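Local coordinates for DyP (Bjerkandera adusta, PDB 3VXJ), which is a heme b protein of the dye-decolorizing peroxidase family that probably uses peroxide to oxidise dyes and phenolic substrates, at residues P46-S51 with T135-S140; D92-D97 with S106-P111. All blocks are in the same frame, centred on the assembly; numbering follows the deposited sequence.

Interaction 1 (P46-S51 with T135-S140)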
ATOM      1  N   PRO A  46     -14.384   3.775 -22.387  1.00 15.64           N
ATOM      2  CA  PRO A  46     -15.619   4.479 -22.027  1.00 16.57           C
ATOM      3  C   PRO A  46     -16.631   3.595 -21.302  1.00 16.83           C
ATOM      4  O   PRO A  46     -17.461   4.104 -20.549  1.00 18.28           O
ATOM      5  CB  PRO A  46     -16.192   4.924 -23.385  1.00 17.47           C
ATOM      6  CG  PRO A  46     -15.532   4.043 -24.388  1.00 18.30           C
ATOM      7  CD  PRO A  46     -14.171   3.764 -23.847  1.00 16.42           C
ATOM      8  N   GLU A  47     -16.550   2.285 -21.523  1.00 16.55           N
ATOM      9  CA  GLU A  47     -17.490   1.326 -20.941  1.00 17.58           C
ATOM     10  C   GLU A  47     -17.164   0.908 -19.508  1.00 16.15           C
ATOM     11  O   GLU A  47     -18.068   0.680 -18.704  1.00 17.28           O
ATOM     12  CB  GLU A  47     -17.592   0.070 -21.821  1.00 18.52           C
ATOM     13  CG  GLU A  47     -18.075   0.317 -23.249  1.00 22.87           C
ATOM     14  CD  GLU A  47     -19.330   1.177 -23.328  1.00 27.91           C
ATOM     15  OE1 GLU A  47     -20.348   0.832 -22.686  1.00 30.56           O
ATOM     16  OE2 GLU A  47     -19.300   2.204 -24.046  1.00 30.37           O
ATOM     17  N   ARG A  48     -15.874   0.807 -19.203  1.00 14.42           N
ATOM     18  CA  ARG A  48     -15.426   0.090 -18.007  1.00 13.57           C
ATOM     19  C   ARG A  48     -14.501   0.840 -17.051  1.00 12.38           C
ATOM     20  O   ARG A  48     -14.436   0.500 -15.870  1.00 11.88           O
ATOM     21  CB  ARG A  48     -14.751  -1.224 -18.412  1.00 13.54           C
ATOM     22  CG  ARG A  48     -15.666  -2.208 -19.146  1.00 15.56           C
ATOM     23  CD  ARG A  48     -16.631  -2.901 -18.198  1.00 18.92           C
ATOM     24  NE  ARG A  48     -17.402  -3.932 -18.888  1.00 20.79           N
ATOM     25  CZ  ARG A  48     -18.722  -3.919 -19.048  1.00 23.51           C
ATOM     26  NH1 ARG A  48     -19.454  -2.930 -18.549  1.00 25.59           N
ATOM     27  NH2 ARG A  48     -19.313  -4.912 -19.698  1.00 25.89           N
ATOM     28  N   ILE A  49     -13.756   1.822 -17.548  1.00 11.50           N
ATOM     29  CA  ILE A  49     -12.745   2.463 -16.696  1.00 11.19           C
ATOM     30  C   ILE A  49     -13.402   3.482 -15.769  1.00 11.43           C
ATOM     31  O   ILE A  49     -14.027   4.444 -16.225  1.00 12.76           O
ATOM     32  CB  ILE A  49     -11.576   3.069 -17.503  1.00 10.92           C
ATOM     33  CG1 ILE A  49     -10.803   1.968 -18.261  1.00 11.23           C
ATOM     34  CG2 ILE A  49     -10.642   3.879 -16.580  1.00 11.36           C
ATOM     35  CD1 ILE A  49      -9.992   0.981 -17.398  1.00 10.68           C
ATOM     36  N   THR A  50     -13.241   3.254 -14.471  1.00 10.99           N
ATOM     37  CA  THR A  50     -13.968   3.969 -13.434  1.00 11.21           C
ATOM     38  C   THR A  50     -13.212   5.181 -12.901  1.00 10.74           C
ATOM     39  O   THR A  50     -12.094   5.048 -12.384  1.00 10.55           O
ATOM     40  CB  THR A  50     -14.294   3.006 -12.279  1.00 11.42           C
ATOM     41  OG1 THR A  50     -14.804   1.778 -12.820  1.00 12.21           O
ATOM     42  CG2 THR A  50     -15.320   3.619 -11.351  1.00 12.74           C
ATOM     43  N   SER A  51     -13.833   6.350 -13.021  1.00 11.16           N
ATOM     44  CA  SER A  51     -13.255   7.604 -12.560  1.00 11.49           C
ATOM     45  C   SER A  51     -13.465   7.859 -11.068  1.00 11.70           C
ATOM     46  O   SER A  51     -14.319   7.234 -10.427  1.00 11.68           O
ATOM     47  CB  SER A  51     -13.862   8.773 -13.337  1.00 11.89           C
ATOM     48  OG  SER A  51     -15.218   8.976 -12.959  1.00 13.66           O
ATOM     49  N   THR A 135     -13.482 -10.268 -15.729  1.00 10.71           N
ATOM     50  CA  THR A 135     -12.284 -10.844 -16.350  1.00 11.61           C
ATOM     51  C   THR A 135     -12.649 -11.444 -17.716  1.00 11.91           C
ATOM     52  O   THR A 135     -11.946 -11.230 -18.713  1.00 12.36           O
ATOM     53  CB  THR A 135     -11.644 -11.913 -15.443  1.00 11.34           C
ATOM     54  OG1 THR A 135     -11.270 -11.317 -14.197  1.00 11.42           O
ATOM     55  CG2 THR A 135     -10.390 -12.495 -16.082  1.00 12.68           C
ATOM     56  N   ASP A 136     -13.766 -12.166 -17.776  1.00 12.38           N
ATOM     57  CA  ASP A 136     -14.241 -12.717 -19.042  1.00 13.01           C
ATOM     58  C   ASP A 136     -14.563 -11.604 -20.051  1.00 12.56           C
ATOM     59  O   ASP A 136     -14.353 -11.773 -21.254  1.00 12.83           O
ATOM     60  CB  ASP A 136     -15.469 -13.602 -18.820  1.00 13.93           C
ATOM     61  CG  ASP A 136     -15.135 -14.917 -18.128  1.00 15.66           C
ATOM     62  OD1 ASP A 136     -13.940 -15.255 -17.949  1.00 19.50           O
ATOM     63  OD2 ASP A 136     -16.091 -15.625 -17.760  1.00 19.83           O
ATOM     64  N   ASP A 137     -15.066 -10.473 -19.556  1.00 12.16           N
ATOM     65  CA  ASP A 137     -15.347  -9.305 -20.393  1.00 12.43           C
ATOM     66  C   ASP A 137     -14.058  -8.740 -20.992  1.00 12.26           C
ATOM     67  O   ASP A 137     -14.023  -8.374 -22.167  1.00 12.17           O
ATOM     68  CB  ASP A 137     -16.102  -8.243 -19.581  1.00 12.89           C
ATOM     69  CG  ASP A 137     -16.374  -6.978 -20.370  1.00 14.15           C
ATOM     70  OD1 ASP A 137     -17.153  -7.030 -21.346  1.00 17.61           O
ATOM     71  OD2 ASP A 137     -15.846  -5.918 -19.994  1.00 15.15           O
ATOM     72  N   ILE A 138     -12.992  -8.701 -20.196  1.00 11.87           N
ATOM     73  CA  ILE A 138     -11.675  -8.341 -20.731  1.00 12.01           C
ATOM     74  C   ILE A 138     -11.232  -9.334 -21.816  1.00 12.44           C
ATOM     75  O   ILE A 138     -10.799  -8.926 -22.890  1.00 12.21           O
ATOM     76  CB  ILE A 138     -10.614  -8.230 -19.615  1.00 11.29           C
ATOM     77  CG1 ILE A 138     -10.918  -7.003 -18.752  1.00 11.99           C
ATOM     78  CG2 ILE A 138      -9.190  -8.161 -20.216  1.00 11.79           C
ATOM     79  CD1 ILE A 138     -10.188  -6.959 -17.434  1.00 12.70           C
ATOM     80  N   SER A 139     -11.372 -10.631 -21.547  1.00 13.29           N
ATOM     81  CA  SER A 139     -11.009 -11.650 -22.536  1.00 14.56           C
ATOM     82  C   SER A 139     -11.782 -11.492 -23.844  1.00 15.24           C
ATOM     83  O   SER A 139     -11.207 -11.620 -24.929  1.00 16.01           O
ATOM     84  CB  SER A 139     -11.211 -13.055 -21.966  1.00 14.92           C
ATOM     85  OG  SER A 139     -10.381 -13.254 -20.835  1.00 16.22           O
ATOM     86  N   SER A 140     -13.076 -11.213 -23.730  1.00 15.34           N
ATOM     87  CA  SER A 140     -13.954 -11.043 -24.889  1.00 16.33           C
ATOM     88  C   SER A 140     -13.602  -9.796 -25.702  1.00 15.89           C
ATOM     89  O   SER A 140     -13.613  -9.824 -26.934  1.00 17.17           O
ATOM     90  CB  SER A 140     -15.419 -10.986 -24.444  1.00 16.70           C
ATOM     91  OG  SER A 140     -16.287 -10.861 -25.560  1.00 20.74           O
TER

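Interaction 2 (D92-D97 with S106-P111)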
ATOM      1  N   ASP A  92      13.221   0.940 -15.576  1.00 10.26           N
ATOM      2  CA  ASP A  92      13.895  -0.354 -15.434  1.00 11.23           C
ATOM      3  C   ASP A  92      13.013  -1.436 -14.832  1.00 10.32           C
ATOM      4  O   ASP A  92      13.373  -2.617 -14.873  1.00 10.34           O
ATOM      5  CB  ASP A  92      15.187  -0.231 -14.626  1.00 12.19           C
ATOM      6  CG  ASP A  92      16.280   0.514 -15.368  1.00 15.84           C
ATOM      7  OD1 ASP A  92      16.187   0.668 -16.605  1.00 18.97           O
ATOM      8  OD2 ASP A  92      17.245   0.934 -14.697  1.00 20.17           O
ATOM      9  N   GLY A  93      11.865  -1.048 -14.279  1.00  9.89           N
ATOM     10  CA  GLY A  93      10.965  -1.997 -13.618  1.00  8.94           C
ATOM     11  C   GLY A  93      11.407  -2.353 -12.203  1.00  8.46           C
ATOM     12  O   GLY A  93      12.552  -2.091 -11.800  1.00  8.76           O
ATOM     13  N   GLN A  94      10.514  -2.983 -11.451  1.00  8.28           N
ATOM     14  CA  GLN A  94      10.774  -3.231 -10.041  1.00  8.14           C
ATOM     15  C   GLN A  94      11.759  -4.364  -9.768  1.00  7.97           C
ATOM     16  O   GLN A  94      12.505  -4.281  -8.804  1.00  8.33           O
ATOM     17  CB  GLN A  94       9.468  -3.436  -9.278  1.00  7.83           C
ATOM     18  CG  GLN A  94       9.663  -3.337  -7.752  1.00  8.54           C
ATOM     19  CD  GLN A  94       8.420  -3.722  -6.989  1.00  8.15           C
ATOM     20  OE1 GLN A  94       8.352  -4.800  -6.396  1.00  8.44           O
ATOM     21  NE2 GLN A  94       7.407  -2.861  -7.027  1.00  8.47           N
ATOM     22  N   PHE A  95      11.781  -5.409 -10.599  1.00  8.38           N
ATOM     23  CA  PHE A  95      12.725  -6.508 -10.373  1.00  8.71           C
ATOM     24  C   PHE A  95      14.162  -5.973 -10.329  1.00  8.83           C
ATOM     25  O   PHE A  95      14.939  -6.353  -9.453  1.00  9.50           O
ATOM     26  CB  PHE A  95      12.554  -7.589 -11.452  1.00  9.56           C
ATOM     27  CG  PHE A  95      13.305  -8.880 -11.186  1.00 10.50           C
ATOM     28  CD1 PHE A  95      13.284  -9.504  -9.934  1.00 11.53           C
ATOM     29  CD2 PHE A  95      14.011  -9.494 -12.219  1.00 11.56           C
ATOM     30  CE1 PHE A  95      13.968 -10.714  -9.721  1.00 13.53           C
ATOM     31  CE2 PHE A  95      14.691 -10.699 -12.013  1.00 13.69           C
ATOM     32  CZ  PHE A  95      14.671 -11.296 -10.765  1.00 14.13           C
ATOM     33  N   ALA A  96      14.487  -5.048 -11.234  1.00  9.12           N
ATOM     34  CA  ALA A  96      15.817  -4.433 -11.276  1.00  9.46           C
ATOM     35  C   ALA A  96      16.104  -3.567 -10.051  1.00  9.38           C
ATOM     36  O   ALA A  96      17.270  -3.276  -9.765  1.00 10.98           O
ATOM     37  CB  ALA A  96      15.957  -3.598 -12.534  1.00  9.74           C
ATOM     38  N   ASP A  97      15.051  -3.167  -9.341  1.00  9.63           N
ATOM     39  CA  ASP A  97      15.168  -2.308  -8.169  1.00  9.70           C
ATOM     40  C   ASP A  97      15.047  -3.103  -6.868  1.00  9.73           C
ATOM     41  O   ASP A  97      15.249  -2.547  -5.783  1.00 10.16           O
ATOM     42  CB  ASP A  97      14.075  -1.228  -8.217  1.00  9.03           C
ATOM     43  CG  ASP A  97      14.388  -0.006  -7.347  1.00  9.09           C
ATOM     44  OD1 ASP A  97      15.579   0.366  -7.216  1.00  9.65           O
ATOM     45  OD2 ASP A  97      13.434   0.602  -6.817  1.00  9.27           O
ATOM     46  N   SER A 106      15.558 -14.486  -4.227  1.00 14.90           N
ATOM     47  CA  SER A 106      15.233 -15.902  -4.375  1.00 15.49           C
ATOM     48  C   SER A 106      13.765 -16.211  -4.066  1.00 14.93           C
ATOM     49  O   SER A 106      13.271 -17.297  -4.392  1.00 15.99           O
ATOM     50  CB  SER A 106      16.167 -16.779  -3.531  1.00 16.47           C
ATOM     51  OG  SER A 106      15.874 -16.691  -2.149  1.00 18.22           O
ATOM     52  N   GLN A 107      13.080 -15.255  -3.442  1.00 13.66           N
ATOM     53  CA  GLN A 107      11.672 -15.402  -3.105  1.00 13.48           C
ATOM     54  C   GLN A 107      10.742 -14.834  -4.166  1.00 12.30           C
ATOM     55  O   GLN A 107       9.537 -15.070  -4.124  1.00 12.33           O
ATOM     56  CB  GLN A 107      11.387 -14.761  -1.740  1.00 14.06           C
ATOM     57  CG  GLN A 107      12.081 -15.456  -0.573  1.00 17.33           C
ATOM     58  CD  GLN A 107      11.760 -16.937  -0.518  1.00 21.15           C
ATOM     59  OE1 GLN A 107      10.592 -17.335  -0.533  1.00 24.52           O
ATOM     60  NE2 GLN A 107      12.798 -17.764  -0.468  1.00 24.81           N
ATOM     61  N   TRP A 108      11.300 -14.093  -5.117  1.00 11.49           N
ATOM     62  CA  TRP A 108      10.517 -13.603  -6.246  1.00 11.32           C
ATOM     63  C   TRP A 108      10.091 -14.738  -7.160  1.00 12.45           C
ATOM     64  O   TRP A 108      10.842 -15.705  -7.380  1.00 13.65           O
ATOM     65  CB  TRP A 108      11.317 -12.574  -7.042  1.00 11.24           C
ATOM     66  CG  TRP A 108      11.199 -11.171  -6.505  1.00  9.42           C
ATOM     67  CD1 TRP A 108      11.514 -10.743  -5.242  1.00  8.91           C
ATOM     68  CD2 TRP A 108      10.743 -10.015  -7.217  1.00  8.92           C
ATOM     69  NE1 TRP A 108      11.275  -9.395  -5.121  1.00  8.89           N
ATOM     70  CE2 TRP A 108      10.795  -8.922  -6.316  1.00  8.66           C
ATOM     71  CE3 TRP A 108      10.280  -9.797  -8.524  1.00  9.38           C
ATOM     72  CZ2 TRP A 108      10.423  -7.621  -6.685  1.00  8.81           C
ATOM     73  CZ3 TRP A 108       9.900  -8.508  -8.894  1.00  8.63           C
ATOM     74  CH2 TRP A 108       9.971  -7.431  -7.972  1.00  9.14           C
ATOM     75  N   VAL A 109       8.884 -14.614  -7.698  1.00 12.08           N
ATOM     76  CA  VAL A 109       8.374 -15.626  -8.624  1.00 12.74           C
ATOM     77  C   VAL A 109       7.829 -15.046  -9.924  1.00 12.59           C
ATOM     78  O   VAL A 109       7.458 -13.862 -10.002  1.00 11.77           O
ATOM     79  CB  VAL A 109       7.301 -16.538  -7.987  1.00 14.11           C
ATOM     80  CG1 VAL A 109       7.892 -17.367  -6.852  1.00 15.12           C
ATOM     81  CG2 VAL A 109       6.115 -15.733  -7.507  1.00 13.02           C
ATOM     82  N   ALA A 110       7.784 -15.902 -10.939  1.00 12.93           N
ATOM     83  CA  ALA A 110       7.189 -15.559 -12.223  1.00 13.25           C
ATOM     84  C   ALA A 110       5.725 -15.143 -12.034  1.00 13.19           C
ATOM     85  O   ALA A 110       5.043 -15.657 -11.148  1.00 14.29           O
ATOM     86  CB  ALA A 110       7.301 -16.739 -13.176  1.00 13.90           C
ATOM     87  N   PRO A 111       5.234 -14.208 -12.868  1.00 12.79           N
ATOM     88  CA  PRO A 111       5.910 -13.574 -13.994  1.00 12.57           C
ATOM     89  C   PRO A 111       6.576 -12.242 -13.663  1.00 11.48           C
ATOM     90  O   PRO A 111       6.797 -11.438 -14.561  1.00 11.75           O
ATOM     91  CB  PRO A 111       4.759 -13.339 -14.970  1.00 12.98           C
ATOM     92  CG  PRO A 111       3.620 -13.019 -14.090  1.00 13.90           C
ATOM     93  CD  PRO A 111       3.807 -13.827 -12.819  1.00 13.16           C
TER

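Interaction 1 (P46-S51 with T135-S140)
Arg-48 and Asp-137 meet in a salt bridge that joins two helices by a single pair of side chains. The main bond runs from NE of Arg-48 to OD2 of Asp-137, 2.8 Å long and nearly straight at 172°. A second, weak bond from NH2 of Arg-48 to OD1 of Asp-137 spans 3.4 Å, which makes the pairing two-pronged but unequal. The inequality is consistent with the turn of the flat groups: OD2 lies in the guanidinium plane, at its edge, whereas the carboxylate is rotated by 60° and receives NE from above its own plane. Asp-137 reaches across because its CG stands anti to the backbone N (chi1 178°), while the arginine approaches from the opposite direction on a chain bent at chi2. The backbones remain well apart, with the CA atoms of Arg-48 and Ile-138 9.6 Å from each other, and both charged residues are partly exposed, so solvent probably weakens the attraction. Tyr-44, also on helix 34-48, touches both Asp-137 and Ile-138. Farther inward, Ile-138 packs on Phe-121 and Ile-123 of strand 119-125, so the ion pair links helices 34-48 and 128-142 over the four-stranded antiparallel sheet of the ferredoxin-like domain.

Interaction 2 (D92-D97 with S106-P111)
Phe-95 and Trp-108 meet across two loop segments, one helical in phi/psi at 94-96, the other leaving a 3-10 turn at 106-107; their CA atoms lie 8.5 Å apart, and no hydrogen bond joins the segments. The phenyl ring brings CD1 over one face of the indole, toward its rim, 3.3 Å from CE3 of Trp-108. The rings are inclined by 38° with the phenyl and six-membered centroids 5.2 Å apart, an oblique pairing. Trp-108 enters with CG anti to its own carbonyl carbon (chi1 -86°), carrying the six-membered ring to the other loop. Both segments belong to the connection between helix 73-78 and strand 119-125 in the DyP alpha+beta barrel domain, on either side of helix 98-101. Gln-94 crosses the indole at about a right angle, its OE1 3.5 Å from CH2 of Trp-108. That amide is held from strand 216-225: NE2 bonds to the carbonyl of Phe-220, and OE1 to Arg-221. NE1 of Trp-108 is hydrogen-bonded to OD2 of Asp-103. A leucine in place of Trp-108 would probably leave Phe-95 without the broad surface it lies against and Asp-103 without its NE1 partner. Beyond the pair, Leu-105 and Thr-113 pack on Phe-95.

Both contacts lie within the range of the N-terminal DyP barrel domain, and interaction 2 is nested in the chain between the segments of interaction 1, yet they share no element and their centres are 28 Å apart. Chemistry follows location. At the surface, 46-51 and 135-140 bury little area and rely on opposite charges between two helices. In the interior, 92-97 and 106-111 bury about twice as much through aromatic and amide surfaces joining two loops. Their outward connections differ too: interaction 1 rests on its own domain's sheet, whereas interaction 2 reaches strands 216-225 and 420-430 of the second sheet, with the side chain of Gln-94 about 9 Å from the heme.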